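Local coordinates for basic membrane lipoprotein (Brucella melitensis biovar Abortus, PDB 3S99) that binds adenine, and probably other purines such as guanine, and may serve an ABC-type uptake system for them, at residues E62-E67 and K80-A85; G153-V158 and K202-Q207; D238-A243 and P289-P294; E302-R307 and G311-F316; S326-A331 and F345-V350. One frame throughout, in Å; residues are numbered along the deposited sequence.

Contact 1: E62-E67 and K80-A85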
# COMPACT_ATOMS: atom_id res chain seq x y z
N GLU A 62 26.22 -2.05 1.38
CA GLU A 62 26.15 -3.25 0.59
C GLU A 62 24.80 -3.91 0.89
O GLU A 62 24.47 -4.14 2.07
CB GLU A 62 27.27 -4.16 1.06
CG GLU A 62 27.50 -5.41 0.27
CD GLU A 62 28.84 -6.04 0.63
OE1 GLU A 62 29.20 -6.04 1.83
OE2 GLU A 62 29.55 -6.50 -0.28
N THR A 63 24.00 -4.21 -0.14
CA THR A 63 22.68 -4.75 0.09
C THR A 63 22.55 -6.21 -0.33
O THR A 63 23.24 -6.66 -1.25
CB THR A 63 21.59 -3.92 -0.59
OG1 THR A 63 21.63 -4.11 -2.01
CG2 THR A 63 21.73 -2.42 -0.26
N THR A 64 21.66 -6.93 0.37
CA THR A 64 21.30 -8.33 0.06
C THR A 64 19.81 -8.47 0.20
O THR A 64 19.23 -7.83 1.06
CB THR A 64 21.90 -9.31 1.08
OG1 THR A 64 23.30 -9.13 1.14
CG2 THR A 64 21.60 -10.76 0.69
N PHE A 65 19.18 -9.29 -0.63
CA PHE A 65 17.78 -9.64 -0.40
C PHE A 65 17.39 -11.10 -0.61
O PHE A 65 18.10 -11.87 -1.26
CB PHE A 65 16.81 -8.72 -1.17
CG PHE A 65 16.75 -8.94 -2.66
CD1 PHE A 65 15.80 -9.80 -3.21
CD2 PHE A 65 17.58 -8.23 -3.51
CE1 PHE A 65 15.71 -9.99 -4.57
CE2 PHE A 65 17.50 -8.42 -4.90
CZ PHE A 65 16.57 -9.29 -5.43
N LEU A 66 16.26 -11.45 -0.01
CA LEU A 66 15.60 -12.74 -0.25
C LEU A 66 14.20 -12.41 -0.66
O LEU A 66 13.63 -11.46 -0.14
CB LEU A 66 15.62 -13.60 1.01
CG LEU A 66 16.97 -14.19 1.41
CD1 LEU A 66 16.86 -14.97 2.72
CD2 LEU A 66 17.57 -15.07 0.33
N GLU A 67 13.64 -13.19 -1.59
CA GLU A 67 12.33 -12.90 -2.12
C GLU A 67 11.37 -14.07 -1.92
O GLU A 67 11.79 -15.18 -1.61
CB GLU A 67 12.43 -12.49 -3.60
CG GLU A 67 13.09 -13.52 -4.48
CD GLU A 67 13.20 -13.08 -5.94
OE1 GLU A 67 12.36 -13.50 -6.76
OE2 GLU A 67 14.14 -12.35 -6.29
N LYS A 80 16.57 -14.49 10.33
CA LYS A 80 17.72 -14.96 11.13
C LYS A 80 18.96 -15.19 10.27
O LYS A 80 20.09 -14.81 10.64
CB LYS A 80 17.40 -16.23 11.94
N ARG A 81 18.75 -15.86 9.12
CA ARG A 81 19.84 -16.11 8.20
C ARG A 81 20.53 -14.82 7.72
O ARG A 81 21.73 -14.77 7.65
CB ARG A 81 19.34 -16.91 6.99
CG ARG A 81 20.46 -17.52 6.21
CD ARG A 81 19.94 -18.43 5.13
NE ARG A 81 19.50 -19.72 5.64
CZ ARG A 81 18.93 -20.64 4.88
NH1 ARG A 81 18.71 -20.39 3.58
NH2 ARG A 81 18.57 -21.81 5.40
N ILE A 82 19.75 -13.79 7.40
CA ILE A 82 20.28 -12.52 6.92
C ILE A 82 21.09 -11.82 8.01
O ILE A 82 22.14 -11.23 7.73
CB ILE A 82 19.12 -11.56 6.41
CG1 ILE A 82 18.56 -12.11 5.12
CG2 ILE A 82 19.64 -10.15 6.14
CD1 ILE A 82 19.60 -12.14 4.01
N ALA A 83 20.57 -11.87 9.24
CA ALA A 83 21.28 -11.36 10.42
C ALA A 83 22.59 -12.15 10.65
O ALA A 83 23.65 -11.56 10.82
CB ALA A 83 20.38 -11.43 11.64
N ARG A 84 22.51 -13.47 10.62
CA ARG A 84 23.71 -14.30 10.78
C ARG A 84 24.77 -14.01 9.69
O ARG A 84 25.96 -14.08 9.98
CB ARG A 84 23.34 -15.79 10.88
N ALA A 85 24.36 -13.61 8.48
CA ALA A 85 25.31 -13.21 7.41
C ALA A 85 25.99 -11.84 7.59
O ALA A 85 26.83 -11.45 6.77
CB ALA A 85 24.63 -13.26 6.01
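Ile82, near the C-terminal end of helix 73-84, carries the packing of 80-85 against strand 62-66. Its CG1 meets CD1 of Leu66 at 4.1 Å. Its CD1 lies near the same methyl and also 4.1 Å from CG2 of Thr64, so the end of the isoleucine touches both residues. The side chains run alongside each other in opposite directions, tip passing tip. In Thr64 the methyl takes the place opposite the backbone N, with OG1 beside that N (chi1 -56°), and it is this methyl that reaches Ile82. Ile82 also touches Ile32 and Ile90, and its O accepts a hydrogen bond from Asn87 ND2 in the connection that follows the helix. The motif is a beta-alpha-beta crossover: helix 73-84 links strand 61-66 to strand 89-92, and strand 27-32 lies between those two in the parallel sheet. Strand 61-66 is at one margin of that sheet, and it bonds through its backbone to Val29 and Phe31. Farther on, Ala83 turns to Ile90 and Phe108 instead of to Thr64. Arg84 N and then Ala85 N bond back into the last helical turn.

Contact 2: G153-V158 and K202-Q207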
# COMPACT_ATOMS: atom_id res chain seq x y z
N GLY A 153 -14.56 -2.84 -9.72
CA GLY A 153 -14.09 -4.13 -9.20
C GLY A 153 -12.91 -3.95 -8.28
O GLY A 153 -11.95 -3.26 -8.62
N TYR A 154 -12.97 -4.55 -7.11
CA TYR A 154 -11.90 -4.37 -6.13
C TYR A 154 -11.31 -5.73 -5.79
O TYR A 154 -12.01 -6.62 -5.32
CB TYR A 154 -12.45 -3.68 -4.90
CG TYR A 154 -11.46 -2.84 -4.13
CD1 TYR A 154 -10.37 -3.41 -3.48
CD2 TYR A 154 -11.67 -1.46 -3.96
CE1 TYR A 154 -9.44 -2.60 -2.76
CE2 TYR A 154 -10.77 -0.66 -3.25
CZ TYR A 154 -9.66 -1.25 -2.65
OH TYR A 154 -8.80 -0.46 -1.91
N ILE A 155 -10.02 -5.89 -6.04
CA ILE A 155 -9.33 -7.17 -5.82
C ILE A 155 -8.60 -7.09 -4.48
O ILE A 155 -7.58 -6.41 -4.37
CB ILE A 155 -8.38 -7.49 -6.95
CG1 ILE A 155 -9.16 -7.57 -8.25
CG2 ILE A 155 -7.60 -8.83 -6.68
CD1 ILE A 155 -8.30 -7.66 -9.50
N GLY A 156 -9.17 -7.74 -3.47
CA GLY A 156 -8.64 -7.69 -2.14
C GLY A 156 -7.59 -8.76 -1.97
O GLY A 156 -7.63 -9.81 -2.62
N SER A 157 -6.62 -8.48 -1.10
CA SER A 157 -5.57 -9.44 -0.73
C SER A 157 -6.06 -10.24 0.46
O SER A 157 -6.74 -11.26 0.29
CB SER A 157 -4.28 -8.69 -0.39
OG SER A 157 -4.54 -7.44 0.29
N VAL A 158 -5.75 -9.75 1.66
CA VAL A 158 -6.20 -10.35 2.90
C VAL A 158 -6.90 -9.24 3.67
O VAL A 158 -6.49 -8.09 3.60
CB VAL A 158 -5.02 -10.91 3.76
CG1 VAL A 158 -4.51 -12.26 3.19
CG2 VAL A 158 -3.90 -9.93 3.82
N LYS A 202 -10.76 -10.94 -14.30
CA LYS A 202 -11.61 -11.47 -15.35
C LYS A 202 -13.03 -11.67 -14.81
O LYS A 202 -14.00 -11.30 -15.45
CB LYS A 202 -11.06 -12.78 -15.89
CG LYS A 202 -9.69 -12.65 -16.59
CD LYS A 202 -9.17 -14.03 -17.04
CE LYS A 202 -7.73 -13.99 -17.57
NZ LYS A 202 -7.28 -15.33 -18.09
N ALA A 203 -13.16 -12.26 -13.63
CA ALA A 203 -14.48 -12.45 -13.04
C ALA A 203 -15.17 -11.10 -12.80
O ALA A 203 -16.35 -10.97 -13.05
CB ALA A 203 -14.38 -13.23 -11.76
N LEU A 204 -14.44 -10.09 -12.33
CA LEU A 204 -15.08 -8.78 -12.06
C LEU A 204 -15.50 -8.08 -13.35
O LEU A 204 -16.58 -7.51 -13.41
CB LEU A 204 -14.16 -7.88 -11.22
CG LEU A 204 -13.95 -8.38 -9.80
CD1 LEU A 204 -12.74 -7.65 -9.16
CD2 LEU A 204 -15.23 -8.20 -9.00
N ILE A 205 -14.66 -8.11 -14.38
CA ILE A 205 -14.99 -7.53 -15.68
C ILE A 205 -16.13 -8.30 -16.34
O ILE A 205 -17.02 -7.69 -16.93
CB ILE A 205 -13.75 -7.46 -16.62
CG1 ILE A 205 -12.69 -6.51 -16.03
CG2 ILE A 205 -14.13 -6.97 -17.99
CD1 ILE A 205 -11.25 -6.89 -16.38
N ASP A 206 -16.14 -9.63 -16.20
CA ASP A 206 -17.25 -10.43 -16.76
C ASP A 206 -18.56 -10.09 -16.05
O ASP A 206 -19.61 -10.18 -16.66
CB ASP A 206 -17.01 -11.94 -16.65
CG ASP A 206 -15.87 -12.43 -17.54
OD1 ASP A 206 -15.41 -11.69 -18.44
OD2 ASP A 206 -15.44 -13.58 -17.34
N GLN A 207 -18.48 -9.70 -14.77
CA GLN A 207 -19.66 -9.32 -14.00
C GLN A 207 -20.09 -7.86 -14.23
O GLN A 207 -21.02 -7.39 -13.58
CB GLN A 207 -19.43 -9.55 -12.50
CG GLN A 207 -19.32 -11.02 -12.08
CD GLN A 207 -18.77 -11.16 -10.67
OE1 GLN A 207 -19.16 -10.42 -9.77
NE2 GLN A 207 -17.85 -12.10 -10.47
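The backbone of Tyr154 is hydrogen-bonded to Lys184 and Ile186 in the sheet, and Leu204 CD1 lies 3.7 Å from Tyr154 N, a methyl laid against the peptide of strand 151-156. Gly153 and Ile155 pair with strand 211-214 on the other side, through Ile211 and Thr213. This is the packing of a beta-alpha-beta crossover. Helix 194-206 joins strand 182-187 to strand 211-214, and strand 151-156 lies between them in the sheet of one lobe. The short axes of strand 153-156 and helix 202-206 run nearly antiparallel, at 161°, and come within 8.6 Å.

Leu204 does all the touching from the helix side. Its CG sits beside its own backbone N (chi1 -67°), and the chain then extends so that CD1 points at the strand. Gly153 has no side chain, and its CA is 3.8 Å from Leu204 CD1. The CA atoms of Gly153 and Leu204 are 5.5 Å apart. Tyr154 sends its ring to the other side of the sheet, where it meets Phe170 edge-to-face; its side chain is about 10 Å from the bound adenine. Just past the strand, Ser157 OG is hydrogen-bonded to the O of His215, a residue of the adenine pocket. Leu204 also rests on Ile186 and Ile212, so it spans three adjacent strands. The last touch is made by the ethyl branch of Ile155, which crosses Leu204 obliquely: Ile155 CG1 lies 3.7 Å from Leu204 CD1.

Contact 3: D238-A243 and P289-P294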
# COMPACT_ATOMS: atom_id res chain seq x y z
N ASP A 238 3.98 2.86 -10.31
CA ASP A 238 3.33 3.37 -11.52
C ASP A 238 3.37 2.25 -12.56
O ASP A 238 4.43 1.92 -13.05
CB ASP A 238 4.00 4.65 -12.03
CG ASP A 238 3.29 5.25 -13.25
OD1 ASP A 238 2.34 4.60 -13.77
OD2 ASP A 238 3.70 6.36 -13.70
N MET A 239 2.20 1.66 -12.87
CA MET A 239 2.10 0.52 -13.78
C MET A 239 1.69 0.89 -15.19
O MET A 239 1.19 0.03 -15.95
CB MET A 239 1.10 -0.52 -13.23
CG MET A 239 1.49 -1.10 -11.90
SD MET A 239 0.22 -2.26 -11.28
CE MET A 239 1.21 -3.10 -10.03
N ILE A 240 1.91 2.15 -15.56
CA ILE A 240 1.50 2.68 -16.85
C ILE A 240 2.02 1.82 -18.03
O ILE A 240 1.26 1.58 -18.98
CB ILE A 240 1.94 4.16 -17.03
CG1 ILE A 240 1.30 4.80 -18.28
CG2 ILE A 240 3.47 4.28 -17.08
CD1 ILE A 240 -0.18 5.09 -18.21
N LYS A 241 3.27 1.35 -17.95
CA LYS A 241 3.87 0.59 -19.07
C LYS A 241 3.07 -0.68 -19.39
O LYS A 241 3.07 -1.13 -20.53
CB LYS A 241 5.34 0.23 -18.82
N PHE A 242 2.38 -1.23 -18.38
CA PHE A 242 1.55 -2.43 -18.57
C PHE A 242 0.10 -2.12 -18.99
O PHE A 242 -0.68 -3.03 -19.25
CB PHE A 242 1.57 -3.25 -17.27
CG PHE A 242 2.93 -3.72 -16.90
CD1 PHE A 242 3.44 -4.90 -17.43
CD2 PHE A 242 3.72 -2.97 -16.05
CE1 PHE A 242 4.70 -5.33 -17.09
CE2 PHE A 242 4.98 -3.39 -15.71
CZ PHE A 242 5.48 -4.55 -16.22
N ALA A 243 -0.26 -0.84 -19.06
CA ALA A 243 -1.63 -0.43 -19.35
C ALA A 243 -1.61 1.02 -19.83
O ALA A 243 -2.20 1.89 -19.20
CB ALA A 243 -2.51 -0.57 -18.08
N PRO A 289 1.34 10.03 -12.35
CA PRO A 289 0.64 11.00 -13.18
C PRO A 289 -0.79 10.56 -13.48
O PRO A 289 -1.08 9.36 -13.51
CB PRO A 289 1.49 11.07 -14.45
CG PRO A 289 2.89 10.79 -13.95
CD PRO A 289 2.69 9.74 -12.86
N PHE A 290 -1.64 11.55 -13.71
CA PHE A 290 -3.04 11.36 -14.03
C PHE A 290 -3.21 11.29 -15.55
O PHE A 290 -3.04 12.28 -16.25
CB PHE A 290 -3.85 12.52 -13.44
CG PHE A 290 -3.68 12.67 -11.95
CD1 PHE A 290 -4.04 11.64 -11.10
CD2 PHE A 290 -3.15 13.84 -11.40
CE1 PHE A 290 -3.88 11.76 -9.73
CE2 PHE A 290 -3.01 13.98 -10.03
CZ PHE A 290 -3.38 12.95 -9.19
N THR A 291 -3.55 10.09 -16.04
CA THR A 291 -3.55 9.82 -17.46
C THR A 291 -4.89 9.27 -17.90
O THR A 291 -5.67 8.78 -17.09
CB THR A 291 -2.46 8.77 -17.84
OG1 THR A 291 -2.57 7.62 -16.99
CG2 THR A 291 -1.01 9.36 -17.75
N ASN A 292 -5.16 9.35 -19.20
CA ASN A 292 -6.30 8.64 -19.77
C ASN A 292 -7.61 9.06 -19.16
O ASN A 292 -8.47 8.22 -18.91
CB ASN A 292 -6.10 7.13 -19.62
CG ASN A 292 -4.91 6.64 -20.38
OD1 ASN A 292 -4.82 6.83 -21.58
ND2 ASN A 292 -3.96 6.02 -19.68
N MET A 293 -7.77 10.36 -18.94
CA MET A 293 -8.97 10.90 -18.32
C MET A 293 -9.12 12.34 -18.81
O MET A 293 -8.13 12.91 -19.28
CB MET A 293 -8.85 10.84 -16.79
CG MET A 293 -7.89 11.85 -16.22
SD MET A 293 -7.65 11.85 -14.44
CE MET A 293 -6.82 10.24 -14.29
N PRO A 294 -10.34 12.92 -18.75
CA PRO A 294 -10.50 14.31 -19.17
C PRO A 294 -9.74 15.31 -18.29
O PRO A 294 -9.46 15.03 -17.13
CB PRO A 294 -12.02 14.54 -19.10
CG PRO A 294 -12.62 13.18 -19.19
CD PRO A 294 -11.64 12.27 -18.51
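The carboxylate of Asp238 has a different neighbour on each side of its plane. On one side the backbone N of Ile240 donates to Asp238 OD1 at 3.1 Å, rising 39° out of the plane. On the other side Pro289 CD approaches Asp238 OD2 at 3.6 Å, and the two side chains cross at about a right angle. OD1 is also hydrogen-bonded to Gln247 NE2, so two N-H groups grip it and fix the rotation of the carboxylate. The second flat group, the amide of Asn292, turns its ND2 to Ile240 CD1 at 4.2 Å. Its polar hold is elsewhere, because that ND2 is hydrogen-bonded to Gln247 O and Pro244 O.

The bond from Ile240 N back to Asp238 makes an Asx turn. A 3-10 turn follows, with Ala243 N bonded to Ile240 O at 2.9 Å. This loop follows strand 231-236, and the facing loop follows strand 285-287 and runs into helix 295-310. Strand 247-253 lies between those two strands in the sheet, and its Gln247 bonds to both loops.

Ile240 supplies the apolar part. Its ethyl branch extends away from its backbone N (chi1 -170°) and bends at CG1, which sends CD1 across to the second loop. There Ile240 CD1 lies 3.7 Å from Thr291 OG1, crossing that side chain at a slant. The hydroxyl is hydrogen-bonded to Gln247 O, and the backbone of Thr291 pairs with Leu248.

Contact 4: E302-R307 and G311-F316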
# COMPACT_ATOMS: atom_id res chain seq x y z
N GLU A 302 -5.73 16.41 -8.95
CA GLU A 302 -4.67 17.31 -8.43
C GLU A 302 -5.09 18.08 -7.20
O GLU A 302 -4.35 18.14 -6.21
CB GLU A 302 -4.23 18.31 -9.49
CG GLU A 302 -3.40 17.70 -10.60
CD GLU A 302 -3.29 18.56 -11.86
OE1 GLU A 302 -3.94 19.64 -11.98
OE2 GLU A 302 -2.54 18.15 -12.76
N GLU A 303 -6.27 18.68 -7.28
CA GLU A 303 -6.83 19.45 -6.17
C GLU A 303 -7.05 18.57 -4.95
O GLU A 303 -6.80 18.99 -3.84
CB GLU A 303 -8.14 20.11 -6.58
CG GLU A 303 -7.93 21.32 -7.48
CD GLU A 303 -9.20 21.85 -8.11
OE1 GLU A 303 -10.29 21.21 -8.04
OE2 GLU A 303 -9.11 22.93 -8.72
N THR A 304 -7.51 17.36 -5.15
CA THR A 304 -7.78 16.47 -4.02
C THR A 304 -6.49 16.05 -3.32
O THR A 304 -6.42 16.07 -2.08
CB THR A 304 -8.54 15.27 -4.51
OG1 THR A 304 -9.65 15.77 -5.27
CG2 THR A 304 -9.00 14.40 -3.34
N GLU A 305 -5.50 15.66 -4.11
CA GLU A 305 -4.19 15.26 -3.58
C GLU A 305 -3.60 16.44 -2.83
O GLU A 305 -3.05 16.27 -1.74
CB GLU A 305 -3.23 14.80 -4.69
CG GLU A 305 -1.82 14.47 -4.17
CD GLU A 305 -0.96 13.69 -5.14
OE1 GLU A 305 -1.16 13.84 -6.37
OE2 GLU A 305 -0.07 12.92 -4.68
N ALA A 306 -3.75 17.63 -3.41
CA ALA A 306 -3.17 18.82 -2.82
C ALA A 306 -3.80 19.12 -1.47
O ALA A 306 -3.10 19.56 -0.56
CB ALA A 306 -3.33 20.04 -3.74
N ARG A 307 -5.10 18.88 -1.35
CA ARG A 307 -5.79 19.15 -0.09
C ARG A 307 -5.41 18.16 1.00
O ARG A 307 -5.38 18.53 2.19
CB ARG A 307 -7.30 19.16 -0.28
CG ARG A 307 -7.85 20.45 -0.83
CD ARG A 307 -9.30 20.26 -1.30
NE ARG A 307 -10.17 19.76 -0.23
CZ ARG A 307 -11.23 18.96 -0.40
NH1 ARG A 307 -11.59 18.53 -1.62
NH2 ARG A 307 -11.93 18.58 0.66
N GLY A 311 -2.93 18.90 4.58
CA GLY A 311 -3.59 18.65 5.87
C GLY A 311 -5.05 19.09 5.97
O GLY A 311 -5.72 18.89 7.02
N GLU A 312 -5.58 19.69 4.91
CA GLU A 312 -6.97 20.11 4.91
C GLU A 312 -7.95 18.93 4.81
O GLU A 312 -8.97 18.94 5.49
CB GLU A 312 -7.26 21.13 3.79
CG GLU A 312 -8.78 21.51 3.69
CD GLU A 312 -9.07 22.60 2.67
OE1 GLU A 312 -8.11 23.15 2.08
OE2 GLU A 312 -10.27 22.90 2.47
N LEU A 313 -7.65 17.94 3.97
CA LEU A 313 -8.57 16.84 3.76
C LEU A 313 -8.02 15.58 4.41
O LEU A 313 -6.89 15.19 4.13
CB LEU A 313 -8.78 16.56 2.27
CG LEU A 313 -9.73 15.41 1.89
CD1 LEU A 313 -11.16 15.63 2.49
CD2 LEU A 313 -9.79 15.37 0.37
N ASN A 314 -8.84 15.00 5.28
CA ASN A 314 -8.63 13.68 5.80
C ASN A 314 -9.83 12.84 5.41
O ASN A 314 -10.93 13.05 5.92
CB ASN A 314 -8.44 13.72 7.32
CG ASN A 314 -7.17 14.46 7.72
OD1 ASN A 314 -7.22 15.55 8.30
ND2 ASN A 314 -6.02 13.88 7.40
N PRO A 315 -9.62 11.88 4.50
CA PRO A 315 -10.64 10.97 4.04
C PRO A 315 -11.56 10.49 5.14
O PRO A 315 -12.77 10.48 4.93
CB PRO A 315 -9.81 9.78 3.49
CG PRO A 315 -8.62 10.41 2.95
CD PRO A 315 -8.30 11.55 3.92
N PHE A 316 -11.03 10.11 6.30
CA PHE A 316 -11.87 9.65 7.40
C PHE A 316 -12.32 10.78 8.32
O PHE A 316 -11.89 10.86 9.47
CB PHE A 316 -11.17 8.55 8.17
CG PHE A 316 -10.88 7.32 7.32
CD1 PHE A 316 -11.94 6.59 6.76
CD2 PHE A 316 -9.59 6.93 7.05
CE1 PHE A 316 -11.67 5.49 6.00
CE2 PHE A 316 -9.33 5.81 6.29
CZ PHE A 316 -10.38 5.10 5.77
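Arg307 O is the polar centre of the contact. Leu313 N donates to Arg307 O at 2.9 Å with an N-H...O angle of 158°. Gly311 N adds a weak bond to Arg307 O at 3.4 Å. Ser310 OG is hydrogen-bonded to the same oxygen, so several groups close round it. This is the C-terminal end of helix 295-310, finished by a Schellman motif in which Gly311 takes a positive phi.

The Arg307 side chain lies against Leu313. Its chain bends at chi3 (56°), which folds the guanidinium back over the leucine. CD2 of Leu313 lies 3.8 Å above one face of the Arg307 guanidinium, off-centre over the group, and Leu313 CD1 comes within 3.6 Å of Arg307 NH2. The same Leu313 CD2 also meets Thr304 CG2, 3.9 Å away. Leu313 thus touches two side chains one turn apart on the helix. Beside it, Glu312 OE2 is 4.1 Å from Arg307 NE, beyond a salt bridge, and the carboxylate and guanidinium planes are 64° apart.

Second-shell residues hold these groups. Thr304 OG1 is hydrogen-bonded to Leu300 O, one turn earlier, leaving CG2 to face the leucine. Thr304 and Leu313 both also pack on Tyr137 of helix 132-146.

Arg307 NE is buried here with no partner in the model. The opposite charges of Arg307 and Glu312 probably attract, but without a direct salt bridge, so the directional polar hold comes from the backbone oxygen.

Contact 5: S326-A331 and F345-V350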
# COMPACT_ATOMS: atom_id res chain seq x y z
N SER A 326 -25.15 2.02 11.79
CA SER A 326 -24.76 2.85 12.95
C SER A 326 -23.83 3.99 12.53
O SER A 326 -23.09 3.87 11.55
CB SER A 326 -24.09 1.99 14.02
OG SER A 326 -23.06 1.20 13.46
N GLU A 327 -23.89 5.12 13.24
CA GLU A 327 -22.98 6.24 12.97
C GLU A 327 -21.55 5.84 13.38
O GLU A 327 -21.34 5.10 14.36
CB GLU A 327 -23.43 7.51 13.71
CG GLU A 327 -22.76 8.83 13.24
CD GLU A 327 -22.95 10.00 14.23
OE1 GLU A 327 -22.60 9.83 15.42
OE2 GLU A 327 -23.45 11.09 13.83
N TRP A 328 -20.56 6.27 12.60
CA TRP A 328 -19.17 6.11 13.02
C TRP A 328 -18.65 7.46 13.45
O TRP A 328 -18.29 7.64 14.60
CB TRP A 328 -18.29 5.46 11.95
CG TRP A 328 -16.83 5.51 12.27
CD1 TRP A 328 -16.27 5.55 13.52
CD2 TRP A 328 -15.74 5.53 11.33
NE1 TRP A 328 -14.90 5.60 13.41
CE2 TRP A 328 -14.55 5.60 12.08
CE3 TRP A 328 -15.66 5.51 9.94
CZ2 TRP A 328 -13.30 5.63 11.49
CZ3 TRP A 328 -14.42 5.56 9.34
CH2 TRP A 328 -13.25 5.62 10.12
N LEU A 329 -18.64 8.42 12.53
CA LEU A 329 -18.07 9.72 12.81
C LEU A 329 -19.10 10.82 12.61
O LEU A 329 -19.84 10.82 11.62
CB LEU A 329 -16.85 9.99 11.91
CG LEU A 329 -15.67 9.04 12.09
CD1 LEU A 329 -14.67 9.17 10.93
CD2 LEU A 329 -15.00 9.27 13.45
N LYS A 330 -19.09 11.76 13.55
CA LYS A 330 -20.01 12.91 13.53
C LYS A 330 -19.52 13.89 12.47
O LYS A 330 -18.36 13.88 12.12
CB LYS A 330 -20.05 13.61 14.90
N ALA A 331 -20.42 14.73 11.98
CA ALA A 331 -20.07 15.83 11.08
C ALA A 331 -18.78 16.51 11.50
O ALA A 331 -18.64 16.96 12.65
CB ALA A 331 -21.22 16.86 11.02
N PHE A 345 -14.42 -2.99 10.01
CA PHE A 345 -15.78 -2.75 9.56
C PHE A 345 -15.73 -1.93 8.27
O PHE A 345 -14.73 -1.25 7.99
CB PHE A 345 -16.56 -1.97 10.61
CG PHE A 345 -15.96 -0.65 10.96
CD1 PHE A 345 -15.02 -0.54 11.98
CD2 PHE A 345 -16.32 0.51 10.25
CE1 PHE A 345 -14.44 0.68 12.29
CE2 PHE A 345 -15.75 1.74 10.55
CZ PHE A 345 -14.81 1.82 11.58
N TYR A 346 -16.80 -2.02 7.48
CA TYR A 346 -16.92 -1.24 6.26
C TYR A 346 -17.77 -0.02 6.53
O TYR A 346 -18.57 -0.02 7.45
CB TYR A 346 -17.57 -2.04 5.14
CG TYR A 346 -16.68 -3.04 4.46
CD1 TYR A 346 -15.42 -2.69 3.96
CD2 TYR A 346 -17.10 -4.35 4.28
CE1 TYR A 346 -14.63 -3.61 3.32
CE2 TYR A 346 -16.32 -5.28 3.62
CZ TYR A 346 -15.09 -4.91 3.14
OH TYR A 346 -14.32 -5.85 2.48
N VAL A 347 -17.60 1.01 5.72
CA VAL A 347 -18.51 2.16 5.76
C VAL A 347 -19.79 1.82 4.97
O VAL A 347 -19.83 0.80 4.24
CB VAL A 347 -17.84 3.47 5.21
CG1 VAL A 347 -16.74 3.92 6.12
CG2 VAL A 347 -17.31 3.29 3.76
N ALA A 348 -20.83 2.64 5.14
CA ALA A 348 -22.09 2.48 4.38
C ALA A 348 -21.81 2.53 2.89
O ALA A 348 -21.03 3.38 2.41
CB ALA A 348 -23.11 3.57 4.76
N GLY A 349 -22.44 1.61 2.17
CA GLY A 349 -22.36 1.52 0.71
C GLY A 349 -21.56 0.33 0.20
O GLY A 349 -21.69 -0.04 -0.98
N VAL A 350 -20.73 -0.24 1.06
CA VAL A 350 -19.96 -1.41 0.68
C VAL A 350 -20.87 -2.63 0.84
O VAL A 350 -21.65 -2.74 1.80
CB VAL A 350 -18.66 -1.56 1.53
CG1 VAL A 350 -17.86 -2.82 1.10
CG2 VAL A 350 -17.77 -0.28 1.44
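Trp328 and Val347 mark the closest approach of the two backbones, with their CA atoms 8.3 Å apart. Trp328 lies in the short strand 327-329, which pairs antiparallel with strand 320-321. Trp328 and Leu329 both face Ile320, which makes a classic beta bulge. On the other segment, residues Val347 to Val350 form a type II turn. Gly349 has a positive phi of 109° in that turn, and Val350 N makes a weak bond to Val347 O. The segment is held to helix 161-175 through Asn168, whose side-chain amide bonds to both Phe345 O and Val347 N.

The main side-chain contact is a T-shaped stack. The edge of the Phe345 ring points at the face of the Trp328 indole, with planes at 79°. The centroid of the six-membered ring of Trp328 is 5.1 Å from that of Phe345. CZ of Phe345 stands over the middle of the indole and is 3.8 Å from Trp328 CE2. CE2 of Phe345 comes just as near to Trp328 CE3. The opposite indole face carries Leu329 CG, so the tryptophan is sandwiched. Trp328 turns CG opposite its own backbone N (chi1 170°), which carries the indole toward 345-350. Phe345 has a second partner in Lys322, by a cation-pi interaction. Val347 adds a looser touch, with its CG1 4.3 Å from Trp328 CE3.

In the fold
Contact 2 is fully buried. Contacts 1 and 5 are partly buried, and contacts 3 and 4 lie at the surface. Contacts 1 and 2 repeat one theme, a crossover helix on a sheet, once in each lobe; their centres are 35 Å apart, and both are purely apolar across the segments. Contacts 3 and 4 flank helix 295-310: one includes the loop before it, the other its C-terminal end. They touch where Phe290 packs on Glu302 and Glu305. Contact 4 alone has hydrogen bonds across its segments; the polar groups of contact 3 bond mostly to Gln247. Contact 5 is aromatic and meets contact 4 where Phe316 packs on Trp328 and Leu329. Contacts 4 and 5 lie across the chain's centre from contact 1.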